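Local coordinates for protein beta-glucuronidase (uncultured Clostridium sp., PDB 6U7J) that hydrolyses beta-D-glucuronides as a family 2 glycoside hydrolase from a gut Clostridium, and probably helps reactivate estrogens by cleaving their glucuronide conjugates, at residues 337-342 against 357-362; 344-349 against 400-405; 350-355 against 406-411. All coordinates share one frame; numbering follows the deposited sequence.

Contact 1. Residues 337-342 against 357-362; sequences FRTSHY and IVVIDE
Glu-362 meets Arg-338 and His-341 with different oxygens of one carboxylate. OE1 accepts from NH1 of Arg-338 at 2.8 Å, a salt bridge formed on the syn side of the carboxylate; the oxygen lies in the guanidinium plane although the two flat groups are turned 61° against each other. OE2 faces the imidazole edge instead, receiving ND1 of His-341 at 2.9 Å nearly in line with its C-O bond, with ring and carboxylate almost coplanar. A weak bond from the backbone N of His-341 joins on the same oxygen. The carboxylate reaches these donors because CG stands anti to the backbone N (chi1 -169°) and the chain beyond is extended. Ser-413 OG adds a further bond to OE1, and Arg-338 NH2 forms a salt bridge with Glu-506.

This cluster sits at the C-terminal ends of two adjacent parallel strands of the TIM barrel, joined through helix 346-355 in a beta-alpha-beta crossover; active sites of such barrels lie at this end. Second-shell bonds fix the strand ends: Thr-339 N donates to Ile-360 O (2.9 Å), while Thr-339 OG1 accepts from Glu-362 N (3.0 Å) and donates to Tyr-342 O, bridging the ends of a type II turn. Farther back, Phe-337 O accepts from Ile-360 N, and Val-359 CG2 lies over the Phe-337 ring, 3.9 Å from its centroid, in a CH-pi contact beside helix 346-355.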
loop_
_atom_site.group_PDB
_atom_site.type_symbol
_atom_site.label_atom_id
_atom_site.label_comp_id
_atom_site.label_asym_id
_atom_site.label_seq_id
_atom_site.Cartn_x
_atom_site.Cartn_y
_atom_site.Cartn_z
ATOM N N PHE B 337 -25.974 -15.652 1.189
ATOM C CA PHE B 337 -24.819 -15.868 0.328
ATOM C C PHE B 337 -25.067 -17.088 -0.545
ATOM O O PHE B 337 -25.979 -17.891 -0.298
ATOM C CB PHE B 337 -23.495 -16.015 1.116
ATOM C CG PHE B 337 -23.482 -17.123 2.141
ATOM C CD1 PHE B 337 -23.903 -16.892 3.439
ATOM C CD2 PHE B 337 -22.991 -18.385 1.820
ATOM C CE1 PHE B 337 -23.870 -17.910 4.390
ATOM C CE2 PHE B 337 -22.942 -19.399 2.767
ATOM C CZ PHE B 337 -23.385 -19.162 4.055
ATOM N N ARG B 338 -24.242 -17.205 -1.584
ATOM C CA ARG B 338 -24.200 -18.381 -2.453
ATOM C C ARG B 338 -22.875 -19.109 -2.226
ATOM O O ARG B 338 -21.820 -18.467 -2.150
ATOM C CB ARG B 338 -24.348 -17.989 -3.928
ATOM C CG ARG B 338 -24.078 -19.154 -4.882
ATOM C CD ARG B 338 -24.417 -18.817 -6.331
ATOM N NE ARG B 338 -23.671 -17.661 -6.818
ATOM C CZ ARG B 338 -22.776 -17.700 -7.802
ATOM N NH1 ARG B 338 -22.495 -18.850 -8.404
ATOM N NH2 ARG B 338 -22.146 -16.585 -8.180
ATOM N N THR B 339 -22.925 -20.438 -2.091
ATOM C CA THR B 339 -21.706 -21.208 -1.844
ATOM C C THR B 339 -20.936 -21.353 -3.167
ATOM O O THR B 339 -20.773 -22.439 -3.718
ATOM C CB THR B 339 -22.001 -22.567 -1.221
ATOM O OG1 THR B 339 -22.461 -23.477 -2.216
ATOM C CG2 THR B 339 -23.042 -22.441 -0.121
ATOM N N SER B 340 -20.423 -20.208 -3.670
ATOM C CA SER B 340 -19.926 -20.083 -5.014
ATOM C C SER B 340 -18.856 -21.123 -5.312
ATOM O O SER B 340 -17.766 -21.125 -4.738
ATOM C CB SER B 340 -19.425 -18.654 -5.337
ATOM O OG SER B 340 -18.806 -18.054 -4.216
ATOM N N HIS B 341 -19.288 -22.075 -6.133
ATOM C CA HIS B 341 -18.624 -22.984 -7.041
ATOM C C HIS B 341 -18.278 -24.295 -6.381
ATOM O O HIS B 341 -17.629 -25.112 -6.991
ATOM C CB HIS B 341 -17.454 -22.360 -7.778
ATOM C CG HIS B 341 -17.740 -20.955 -8.255
ATOM N ND1 HIS B 341 -19.019 -20.539 -8.578
ATOM C CD2 HIS B 341 -16.924 -19.894 -8.496
ATOM C CE1 HIS B 341 -18.983 -19.274 -8.946
ATOM N NE2 HIS B 341 -17.726 -18.865 -8.922
ATOM N N TYR B 342 -18.768 -24.547 -5.166
ATOM C CA TYR B 342 -18.632 -25.833 -4.480
ATOM C C TYR B 342 -19.345 -25.765 -3.135
ATOM O O TYR B 342 -19.542 -24.675 -2.588
ATOM C CB TYR B 342 -17.140 -26.173 -4.266
ATOM C CG TYR B 342 -16.324 -24.977 -3.855
ATOM C CD1 TYR B 342 -15.565 -24.258 -4.782
ATOM C CD2 TYR B 342 -16.313 -24.544 -2.544
ATOM C CE1 TYR B 342 -14.831 -23.128 -4.406
ATOM C CE2 TYR B 342 -15.588 -23.417 -2.160
ATOM C CZ TYR B 342 -14.849 -22.712 -3.095
ATOM O OH TYR B 342 -14.135 -21.608 -2.694
ATOM N N ILE B 357 -29.489 -17.074 8.089
ATOM C CA ILE B 357 -28.985 -16.587 6.808
ATOM C C ILE B 357 -29.484 -17.504 5.698
ATOM O O ILE B 357 -29.474 -18.730 5.828
ATOM C CB ILE B 357 -27.446 -16.498 6.824
ATOM C CG1 ILE B 357 -26.970 -15.430 7.825
ATOM C CG2 ILE B 357 -26.898 -16.192 5.427
ATOM C CD1 ILE B 357 -25.521 -15.636 8.323
ATOM N N VAL B 358 -29.918 -16.917 4.603
ATOM C CA VAL B 358 -30.471 -17.674 3.486
ATOM C C VAL B 358 -29.342 -18.021 2.523
ATOM O O VAL B 358 -28.483 -17.186 2.236
ATOM C CB VAL B 358 -31.584 -16.864 2.797
ATOM C CG1 VAL B 358 -31.976 -17.492 1.498
ATOM C CG2 VAL B 358 -32.791 -16.749 3.731
ATOM N N VAL B 359 -29.320 -19.258 2.027
ATOM C CA VAL B 359 -28.167 -19.766 1.296
ATOM C C VAL B 359 -28.634 -20.373 -0.021
ATOM O O VAL B 359 -29.655 -21.066 -0.073
ATOM C CB VAL B 359 -27.385 -20.785 2.153
ATOM C CG1 VAL B 359 -26.278 -21.448 1.374
ATOM C CG2 VAL B 359 -26.816 -20.107 3.380
ATOM N N ILE B 360 -27.913 -20.067 -1.094
ATOM C CA ILE B 360 -28.010 -20.797 -2.350
ATOM C C ILE B 360 -26.852 -21.788 -2.353
ATOM O O ILE B 360 -25.685 -21.386 -2.333
ATOM C CB ILE B 360 -27.952 -19.857 -3.568
ATOM C CG1 ILE B 360 -29.094 -18.844 -3.555
ATOM C CG2 ILE B 360 -28.010 -20.650 -4.876
ATOM C CD1 ILE B 360 -28.929 -17.753 -4.627
ATOM N N ASP B 361 -27.175 -23.077 -2.359
ATOM C CA ASP B 361 -26.211 -24.171 -2.247
ATOM C C ASP B 361 -25.833 -24.698 -3.633
ATOM O O ASP B 361 -26.711 -25.104 -4.408
ATOM C CB ASP B 361 -26.832 -25.286 -1.407
ATOM C CG ASP B 361 -25.830 -26.044 -0.565
ATOM O OD1 ASP B 361 -24.596 -25.943 -0.784
ATOM O OD2 ASP B 361 -26.306 -26.786 0.313
ATOM N N GLU B 362 -24.527 -24.729 -3.935
ATOM C CA GLU B 362 -24.054 -24.926 -5.304
ATOM C C GLU B 362 -23.059 -26.083 -5.408
ATOM O O GLU B 362 -22.188 -26.237 -4.547
ATOM C CB GLU B 362 -23.408 -23.637 -5.836
ATOM C CG GLU B 362 -23.110 -23.642 -7.337
ATOM C CD GLU B 362 -22.642 -22.277 -7.852
ATOM O OE1 GLU B 362 -23.512 -21.461 -8.258
ATOM O OE2 GLU B 362 -21.407 -22.017 -7.835
#

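Contact 2. Residues 344-349 against 400-405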
loop_
_atom_site.group_PDB
_atom_site.type_symbol
_atom_site.label_atom_id
_atom_site.label_comp_id
_atom_site.label_asym_id
_atom_site.label_seq_id
_atom_site.Cartn_x
_atom_site.Cartn_y
_atom_site.Cartn_z
ATOM N N TYR B 344 -19.737 -25.784 0.832
ATOM C CA TYR B 344 -18.892 -25.349 1.925
ATOM C C TYR B 344 -18.932 -26.383 3.051
ATOM O O TYR B 344 -19.709 -27.342 3.022
ATOM C CB TYR B 344 -19.332 -23.971 2.441
ATOM C CG TYR B 344 -19.135 -22.815 1.456
ATOM C CD1 TYR B 344 -18.488 -23.012 0.232
ATOM C CD2 TYR B 344 -19.597 -21.526 1.758
ATOM C CE1 TYR B 344 -18.302 -21.964 -0.667
ATOM C CE2 TYR B 344 -19.428 -20.464 0.861
ATOM C CZ TYR B 344 -18.777 -20.689 -0.346
ATOM O OH TYR B 344 -18.604 -19.653 -1.246
ATOM N N ALA B 345 -18.063 -26.183 4.045
ATOM C CA ALA B 345 -18.052 -27.028 5.222
ATOM C C ALA B 345 -19.419 -26.995 5.899
ATOM O O ALA B 345 -20.124 -25.990 5.872
ATOM C CB ALA B 345 -16.962 -26.570 6.191
ATOM N N GLU B 346 -19.797 -28.122 6.501
ATOM C CA GLU B 346 -21.084 -28.186 7.185
ATOM C C GLU B 346 -21.161 -27.203 8.337
ATOM O O GLU B 346 -22.252 -26.716 8.655
ATOM C CB GLU B 346 -21.349 -29.607 7.680
ATOM C CG GLU B 346 -21.201 -30.619 6.589
ATOM C CD GLU B 346 -21.648 -31.988 6.998
ATOM O OE1 GLU B 346 -22.869 -32.150 7.277
ATOM O OE2 GLU B 346 -20.771 -32.893 7.042
ATOM N N GLU B 347 -20.028 -26.910 8.979
ATOM C CA GLU B 347 -20.010 -25.908 10.045
ATOM C C GLU B 347 -20.596 -24.577 9.571
ATOM O O GLU B 347 -21.363 -23.938 10.297
ATOM C CB GLU B 347 -18.579 -25.702 10.559
ATOM C CG GLU B 347 -18.020 -26.837 11.405
ATOM C CD GLU B 347 -17.639 -28.050 10.575
ATOM O OE1 GLU B 347 -17.629 -27.928 9.331
ATOM O OE2 GLU B 347 -17.359 -29.122 11.164
ATOM N N MET B 348 -20.258 -24.153 8.347
ATOM C CA MET B 348 -20.812 -22.909 7.804
ATOM C C MET B 348 -22.321 -23.032 7.580
ATOM O O MET B 348 -23.081 -22.095 7.867
ATOM C CB MET B 348 -20.083 -22.538 6.502
ATOM C CG MET B 348 -20.356 -21.105 5.953
ATOM S SD MET B 348 -20.080 -19.745 7.145
ATOM C CE MET B 348 -19.954 -18.305 6.062
ATOM N N MET B 349 -22.777 -24.192 7.098
ATOM C CA MET B 349 -24.212 -24.402 6.899
ATOM C C MET B 349 -24.968 -24.402 8.224
ATOM O O MET B 349 -26.068 -23.832 8.326
ATOM C CB MET B 349 -24.447 -25.714 6.141
ATOM C CG MET B 349 -23.682 -25.804 4.830
ATOM S SD MET B 349 -24.016 -24.404 3.733
ATOM C CE MET B 349 -25.733 -24.722 3.400
ATOM N N TYR B 400 -27.372 -33.229 -1.819
ATOM C CA TYR B 400 -28.714 -33.313 -1.244
ATOM C C TYR B 400 -28.707 -34.119 0.049
ATOM O O TYR B 400 -29.281 -33.699 1.059
ATOM C CB TYR B 400 -29.701 -33.918 -2.250
ATOM C CG TYR B 400 -31.068 -34.157 -1.636
ATOM C CD1 TYR B 400 -31.935 -33.101 -1.393
ATOM C CD2 TYR B 400 -31.471 -35.447 -1.251
ATOM C CE1 TYR B 400 -33.183 -33.314 -0.803
ATOM C CE2 TYR B 400 -32.702 -35.670 -0.653
ATOM C CZ TYR B 400 -33.557 -34.606 -0.435
ATOM O OH TYR B 400 -34.786 -34.829 0.142
ATOM N N GLN B 401 -28.037 -35.271 0.053
ATOM C CA GLN B 401 -28.045 -36.086 1.264
ATOM C C GLN B 401 -27.429 -35.336 2.436
ATOM O O GLN B 401 -27.895 -35.455 3.577
ATOM C CB GLN B 401 -27.307 -37.407 1.028
ATOM C CG GLN B 401 -28.169 -38.486 0.371
ATOM C CD GLN B 401 -29.265 -38.981 1.291
ATOM O OE1 GLN B 401 -30.448 -38.854 0.978
ATOM N NE2 GLN B 401 -28.880 -39.530 2.443
ATOM N N ARG B 402 -26.374 -34.557 2.180
ATOM C CA ARG B 402 -25.729 -33.837 3.273
ATOM C C ARG B 402 -26.578 -32.665 3.768
ATOM O O ARG B 402 -26.687 -32.443 4.979
ATOM C CB ARG B 402 -24.343 -33.351 2.841
ATOM C CG ARG B 402 -23.435 -32.956 4.011
ATOM C CD ARG B 402 -22.242 -32.160 3.533
ATOM N NE ARG B 402 -22.622 -30.796 3.157
ATOM C CZ ARG B 402 -21.760 -29.816 2.905
ATOM N NH1 ARG B 402 -20.437 -30.034 2.984
ATOM N NH2 ARG B 402 -22.219 -28.613 2.566
ATOM N N ASP B 403 -27.182 -31.893 2.860
ATOM C CA ASP B 403 -27.768 -30.610 3.251
ATOM C C ASP B 403 -29.301 -30.564 3.214
ATOM O O ASP B 403 -29.880 -29.499 3.485
ATOM C CB ASP B 403 -27.186 -29.491 2.367
ATOM C CG ASP B 403 -25.680 -29.251 2.611
ATOM O OD1 ASP B 403 -25.052 -29.962 3.440
ATOM O OD2 ASP B 403 -25.119 -28.354 1.953
ATOM N N LYS B 404 -29.977 -31.686 2.934
ATOM C CA LYS B 404 -31.426 -31.662 2.709
ATOM C C LYS B 404 -32.187 -31.111 3.904
ATOM O O LYS B 404 -33.241 -30.490 3.735
ATOM C CB LYS B 404 -31.937 -33.069 2.384
ATOM C CG LYS B 404 -31.550 -34.119 3.420
ATOM C CD LYS B 404 -31.830 -35.526 2.942
ATOM C CE LYS B 404 -31.553 -36.521 4.060
ATOM N NZ LYS B 404 -31.751 -37.929 3.633
ATOM N N ASN B 405 -31.683 -31.326 5.110
ATOM C CA ASN B 405 -32.393 -30.929 6.317
ATOM C C ASN B 405 -32.047 -29.523 6.785
ATOM O O ASN B 405 -32.552 -29.086 7.824
ATOM C CB ASN B 405 -32.113 -31.942 7.422
ATOM C CG ASN B 405 -32.687 -33.309 7.095
ATOM O OD1 ASN B 405 -33.776 -33.404 6.526
ATOM N ND2 ASN B 405 -31.958 -34.370 7.432
HETATM O O HOH W 1 -25.165 -33.569 7.168
HETATM O O HOH W 2 -24.224 -29.317 6.112
#
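Met-349 and Asp-403 are the residues of 344-349 and 400-405 whose CA atoms come closest, 8.0 Å apart, so side chains must span the gap. The start of helix 346-355 here meets the C-terminal part of helix 386-403, both on the outside of the TIM barrel. Arg-402 does the bridging. Its CG lies anti to the backbone N (chi1 -163°), and a bend at chi3 turns the guanidinium to present NH1 and NH2 end-on to a single acceptor, the carbonyl O of Tyr-344, at 2.8 Å from NH1 and 2.9 Å from NH2. This carbonyl immediately precedes Ala-345, the N-cap residue. Along its other edge the guanidinium is clasped side-on by Asp-403: NE donates to OD1 at 2.6 Å and NH2 to OD2, a two-point salt bridge that holds the group's rotation.

Glu-346 covers one face of the guanidinium with its CG, its carboxylate turned only 12° from the guanidinium plane. No N-H of Arg-402 points at that carboxylate, whose effect is probably electrostatic; the side chain is also about 4 Å from a bound calcium ion. Met-349 crosses both Arg-402 and Asp-403 at about a right angle, its CG 3.9 Å from NH2 of Arg-402 and its CE 4.0 Å from OD2 of Asp-403. One water lies within hydrogen-bonding distance of Glu-346 OE1 and Arg-402 O, and a second donates to Asp-403 OD1 at 2.9 Å.

Contact 3. Residues 350-355 against 406-411; sequences QMADQK and HPCVVM
Asp-353 and His-406 cross at about a right angle, the carboxylate and imidazole planes 51° apart, and still meet through a hydrogen bond from ND1 to OD2. The bond reaches OD2 on its syn side but 32° out of the carboxylate plane; its refined length is very short and should not be pressed. The second oxygen has a different partner. OD1 accepts the backbone N of Cys-408 at 2.8 Å, approached nearly along its C-O axis, and the one carboxylate thereby grips both a side chain and the main chain two residues farther on. Its CG lies anti to the carbonyl carbon of Asp-353, which carries both oxygens across to the loop.

That loop is the type I turn 406-409 leading into strand 409-416 of the TIM barrel, and Asp-353 thus ties an outer helix of the barrel to the N-terminal end of a barrel strand. Pro-407 lies crosswise to the carboxylate, its CD 3.2 Å from OD1 of Asp-353. Within the turn, Val-409 N bonds back to His-406 O.

On the barrel side of this polar link, the CB of Ala-352 meets SG of Cys-408 at 3.8 Å. The sulfur is set between the backbone N and carbonyl carbon of its own residue (chi1 71°), which directs it to the helix. At the His-406 ring, CG of Gln-350 approaches the edge, 4.1 Å from CE1 of His-406. Surrounding groups hold both backbones: Trp-257 NE1 donates to Asp-353 O and its side chain touches Pro-407, while Arg-443 bonds His-406 O and Val-409 O. Beyond the contact, Lys-355 forms a salt bridge with Asp-54 of a second subunit.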
loop_
_atom_site.group_PDB
_atom_site.type_symbol
_atom_site.label_atom_id
_atom_site.label_comp_id
_atom_site.label_asym_id
_atom_site.label_seq_id
_atom_site.Cartn_x
_atom_site.Cartn_y
_atom_site.Cartn_z
ATOM N N GLN B 350 -24.401 -25.032 9.256
ATOM C CA GLN B 350 -25.025 -24.961 10.575
ATOM C C GLN B 350 -25.062 -23.526 11.091
ATOM O O GLN B 350 -26.068 -23.085 11.660
ATOM C CB GLN B 350 -24.290 -25.870 11.561
ATOM C CG GLN B 350 -24.402 -27.346 11.236
ATOM C CD GLN B 350 -23.247 -28.149 11.808
ATOM O OE1 GLN B 350 -22.451 -27.642 12.609
ATOM N NE2 GLN B 350 -23.147 -29.408 11.402
ATOM N N MET B 351 -23.975 -22.779 10.900
ATOM C CA MET B 351 -23.967 -21.382 11.330
ATOM C C MET B 351 -25.096 -20.595 10.664
ATOM O O MET B 351 -25.820 -19.841 11.325
ATOM C CB MET B 351 -22.600 -20.763 11.023
ATOM C CG MET B 351 -22.301 -19.447 11.734
ATOM S SD MET B 351 -20.519 -19.078 11.772
ATOM C CE MET B 351 -19.884 -20.746 11.955
ATOM N N ALA B 352 -25.266 -20.766 9.349
ATOM C CA ALA B 352 -26.342 -20.083 8.638
ATOM C C ALA B 352 -27.711 -20.511 9.160
ATOM O O ALA B 352 -28.644 -19.700 9.212
ATOM C CB ALA B 352 -26.232 -20.357 7.139
ATOM N N ASP B 353 -27.856 -21.789 9.540
ATOM C CA ASP B 353 -29.099 -22.221 10.176
ATOM C C ASP B 353 -29.344 -21.450 11.460
ATOM O O ASP B 353 -30.466 -21.004 11.721
ATOM C CB ASP B 353 -29.066 -23.724 10.486
ATOM C CG ASP B 353 -29.456 -24.579 9.297
ATOM O OD1 ASP B 353 -29.992 -24.043 8.298
ATOM O OD2 ASP B 353 -29.210 -25.798 9.361
ATOM N N GLN B 354 -28.311 -21.302 12.292
ATOM C CA GLN B 354 -28.516 -20.668 13.583
ATOM C C GLN B 354 -28.695 -19.161 13.468
ATOM O O GLN B 354 -29.454 -18.581 14.246
ATOM C CB GLN B 354 -27.361 -21.000 14.516
ATOM C CG GLN B 354 -27.483 -22.393 15.099
ATOM C CD GLN B 354 -26.197 -22.880 15.729
ATOM O OE1 GLN B 354 -25.569 -22.179 16.526
ATOM N NE2 GLN B 354 -25.802 -24.097 15.384
ATOM N N LYS B 355 -28.028 -18.512 12.519
ATOM C CA LYS B 355 -28.137 -17.066 12.402
ATOM C C LYS B 355 -29.246 -16.626 11.459
ATOM O O LYS B 355 -29.448 -15.423 11.289
ATOM C CB LYS B 355 -26.805 -16.469 11.946
ATOM C CG LYS B 355 -25.716 -16.550 12.989
ATOM C CD LYS B 355 -24.386 -16.144 12.378
ATOM C CE LYS B 355 -23.246 -16.366 13.352
ATOM N NZ LYS B 355 -23.519 -15.753 14.676
ATOM N N HIS B 406 -31.208 -28.805 6.046
ATOM C CA HIS B 406 -30.862 -27.436 6.405
ATOM C C HIS B 406 -31.964 -26.460 5.971
ATOM O O HIS B 406 -32.176 -26.253 4.772
ATOM C CB HIS B 406 -29.530 -27.042 5.768
ATOM C CG HIS B 406 -28.323 -27.610 6.464
ATOM N ND1 HIS B 406 -28.108 -27.471 7.820
ATOM C CD2 HIS B 406 -27.251 -28.288 5.983
ATOM C CE1 HIS B 406 -26.966 -28.052 8.147
ATOM N NE2 HIS B 406 -26.425 -28.553 7.049
ATOM N N PRO B 407 -32.677 -25.836 6.909
ATOM C CA PRO B 407 -33.586 -24.760 6.520
ATOM C C PRO B 407 -32.876 -23.578 5.881
ATOM O O PRO B 407 -33.514 -22.832 5.109
ATOM C CB PRO B 407 -34.244 -24.352 7.846
ATOM C CG PRO B 407 -33.203 -24.709 8.882
ATOM C CD PRO B 407 -32.548 -25.962 8.375
ATOM N N CYS B 408 -31.588 -23.356 6.127
ATOM C CA CYS B 408 -30.978 -22.188 5.494
ATOM C C CYS B 408 -30.919 -22.355 3.963
ATOM O O CYS B 408 -30.999 -21.352 3.245
ATOM C CB CYS B 408 -29.603 -21.890 6.118
ATOM S SG CYS B 408 -28.327 -23.121 5.684
ATOM N N VAL B 409 -30.883 -23.591 3.455
ATOM C CA VAL B 409 -30.804 -23.799 2.014
ATOM C C VAL B 409 -32.175 -23.593 1.379
ATOM O O VAL B 409 -33.098 -24.372 1.619
ATOM C CB VAL B 409 -30.257 -25.183 1.677
ATOM C CG1 VAL B 409 -30.334 -25.459 0.163
ATOM C CG2 VAL B 409 -28.838 -25.288 2.172
ATOM N N VAL B 410 -32.324 -22.551 0.549
ATOM C CA VAL B 410 -33.605 -22.321 -0.106
ATOM C C VAL B 410 -33.553 -22.581 -1.596
ATOM O O VAL B 410 -34.602 -22.496 -2.263
ATOM C CB VAL B 410 -34.149 -20.910 0.177
ATOM C CG1 VAL B 410 -34.171 -20.663 1.689
ATOM C CG2 VAL B 410 -33.333 -19.841 -0.577
ATOM N N MET B 411 -32.396 -22.935 -2.144
ATOM C CA MET B 411 -32.312 -23.128 -3.581
ATOM C C MET B 411 -31.025 -23.876 -3.907
ATOM O O MET B 411 -30.021 -23.718 -3.210
ATOM C CB MET B 411 -32.368 -21.775 -4.315
ATOM C CG MET B 411 -32.399 -21.876 -5.842
ATOM S SD MET B 411 -33.109 -20.417 -6.662
ATOM C CE MET B 411 -32.033 -19.122 -6.053
#

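From the N terminus, strand 336-338 leads through 344-349, where helix 346-355 starts, and then 350-355 before strand 358-362 returns beside the first strand. Contact 1 closes this short loop. Contacts 2 and 3 close longer ones, from the helix to the end of helix 386-403 and to the start of strand 409-416. All three cross one another, since their segments alternate along the chain, and together they bind three successive strands and two outer helices of the barrel. Cys-408 O probably bonds Val-359 N, extending the sheet from contact 1 to contact 3. Asp-361 OD2 lies 2.6 Å from Asp-403 OD2 between contacts 1 and 2, a separation consistent with a proton held between the two carboxylates.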